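PDB 4ZGS: putative D-lactate dehydrogenase from Chlamydomonas reinhardtii, which reduces pyruvate to D-lactate in the chloroplast, as an NAD-binding member of the D-isomer specific 2-hydroxyacid dehydrogenase family. Local coordinates for the interface of chains A and B. Numbering follows the deposited sequence. Chains: chain A/B, Putative D-lactate dehydrogenase.

The interface of chains A and B. Residues chain A 148, 152, 174; chain B 138, 141, 144-145, 148.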
loop_
_atom_site.group_PDB
_atom_site.type_symbol
_atom_site.label_atom_id
_atom_site.label_comp_id
_atom_site.label_asym_id
_atom_site.label_seq_id
_atom_site.Cartn_x
_atom_site.Cartn_y
_atom_site.Cartn_z
ATOM N N PHE A 148 -20.292 -5.122 1.817
ATOM C CA PHE A 148 -20.287 -3.686 1.980
ATOM C C PHE A 148 -19.027 -3.043 1.418
ATOM O O PHE A 148 -19.125 -2.048 0.723
ATOM C CB PHE A 148 -20.483 -3.318 3.448
ATOM C CG PHE A 148 -21.934 -3.066 3.804
ATOM C CD1 PHE A 148 -22.545 -1.866 3.480
ATOM C CD2 PHE A 148 -22.687 -4.038 4.443
ATOM C CE1 PHE A 148 -23.852 -1.641 3.812
ATOM C CE2 PHE A 148 -23.989 -3.812 4.762
ATOM C CZ PHE A 148 -24.570 -2.615 4.444
ATOM N N ARG A 152 -18.944 -0.296 -1.752
ATOM C CA ARG A 152 -18.520 1.066 -1.547
ATOM C C ARG A 152 -17.056 1.288 -1.871
ATOM O O ARG A 152 -16.535 2.352 -1.550
ATOM C CB ARG A 152 -18.858 1.502 -0.127
ATOM C CG ARG A 152 -20.366 1.319 0.186
ATOM C CD ARG A 152 -21.269 1.958 -0.913
ATOM N NE ARG A 152 -21.290 3.424 -0.856
ATOM C CZ ARG A 152 -22.271 4.151 -0.318
ATOM N NH1 ARG A 152 -23.345 3.551 0.216
ATOM N NH2 ARG A 152 -22.178 5.486 -0.306
ATOM N N VAL A 174 -22.744 1.507 -4.869
ATOM C CA VAL A 174 -24.084 1.012 -5.164
ATOM C C VAL A 174 -24.890 0.783 -3.877
ATOM O O VAL A 174 -24.316 0.380 -2.861
ATOM C CB VAL A 174 -23.990 -0.287 -5.974
ATOM C CG1 VAL A 174 -25.124 -1.208 -5.636
ATOM C CG2 VAL A 174 -23.973 0.033 -7.453
ATOM N N SER B 138 -28.286 5.322 0.615
ATOM C CA SER B 138 -26.873 5.365 0.173
ATOM C C SER B 138 -25.964 5.809 1.296
ATOM O O SER B 138 -24.987 5.106 1.638
ATOM C CB SER B 138 -26.662 6.312 -1.004
ATOM O OG SER B 138 -27.123 5.762 -2.217
ATOM N N GLU B 141 -26.087 3.327 4.420
ATOM C CA GLU B 141 -25.431 2.069 4.162
ATOM C C GLU B 141 -23.906 2.285 4.155
ATOM O O GLU B 141 -23.138 1.367 4.476
ATOM C CB GLU B 141 -25.900 1.443 2.843
ATOM C CG GLU B 141 -27.349 0.995 2.751
ATOM C CD GLU B 141 -27.678 0.375 1.392
ATOM O OE1 GLU B 141 -26.761 0.258 0.537
ATOM O OE2 GLU B 141 -28.854 0.007 1.168
ATOM N N VAL B 144 -22.819 2.159 7.577
ATOM C CA VAL B 144 -22.795 0.775 8.015
ATOM C C VAL B 144 -21.550 0.056 7.421
ATOM O O VAL B 144 -20.816 -0.615 8.163
ATOM C CB VAL B 144 -24.150 0.080 7.675
ATOM C CG1 VAL B 144 -24.124 -1.393 7.922
ATOM C CG2 VAL B 144 -25.224 0.706 8.503
ATOM N N ALA B 145 -21.236 0.302 6.152
ATOM C CA ALA B 145 -20.030 -0.266 5.534
ATOM C C ALA B 145 -18.783 0.117 6.352
ATOM O O ALA B 145 -17.922 -0.708 6.600
ATOM C CB ALA B 145 -19.884 0.213 4.076
ATOM N N PHE B 148 -18.580 -2.054 9.417
ATOM C CA PHE B 148 -18.211 -3.406 9.078
ATOM C C PHE B 148 -16.696 -3.498 8.742
ATOM O O PHE B 148 -16.011 -4.391 9.243
ATOM C CB PHE B 148 -19.103 -3.888 7.927
ATOM C CG PHE B 148 -20.320 -4.661 8.390
ATOM C CD1 PHE B 148 -20.232 -6.007 8.690
ATOM C CD2 PHE B 148 -21.535 -4.017 8.597
ATOM C CE1 PHE B 148 -21.343 -6.709 9.121
ATOM C CE2 PHE B 148 -22.642 -4.719 9.039
ATOM C CZ PHE B 148 -22.533 -6.069 9.310
#
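A:Phe148 lies against the B:Glu141, B:Val144 and B:Ala145 stretch of the partner's helix 136-151, the same helix that carries A:Phe148 in its own chain. The apolar part of the patch centres on this ring, a flat apolar group that reaches across to the partner helix. The methyl CB of B:Ala145 meets the CB and CD1 side of the phenylalanine, 3.4 Å from A:Phe148 CD1, and so small a side chain suits a place where two helices come close. At the far end of the ring A:Phe148 CZ meets the methyl CG1 of B:Val144 at 3.7 Å; with CG1 anti to the backbone N (chi1 172°), that branch of the valine is the one turned to the ring. The aliphatic CB of B:Glu141 comes in at the ring's edge, in its plane, 3.8 Å from A:Phe148 CE1, while the carboxylate plane stands nearly perpendicular to the ring. B:Phe148, its counterpart across the two-fold, is more distant, its CD2 4.3 Å from A:Phe148 CD2.

The polar part rests on A:Arg152, just beyond the end of its helix. Its long chain bends at chi2 (-50°) and chi3 (-74°), which carries the guanidinium over to the first turn of the partner's helix. There A:Arg152 NH1 donates a nearly straight hydrogen bond of 2.7 Å to the main-chain O of B:Ser138, which lies close to the guanidinium plane; the N-H arrives somewhat off the carbonyl plane, and the serine side chain takes no part. B:Glu141 OE1 is 4.8 Å from A:Arg152 NH1, too far for contact but near enough that it may steady the positive charge. A leucine in place of A:Arg152 would probably leave the B:Ser138 carbonyl without this donor and take this nearby positive charge away from the B:Glu141 carboxylate.

Because the interface is two-fold symmetric, each contact recurs with the chains exchanged. The patch joins paired helices 136-151 through a greasy centre and a polar flank, and probably helps hold two subunits together within the deposited tetramer.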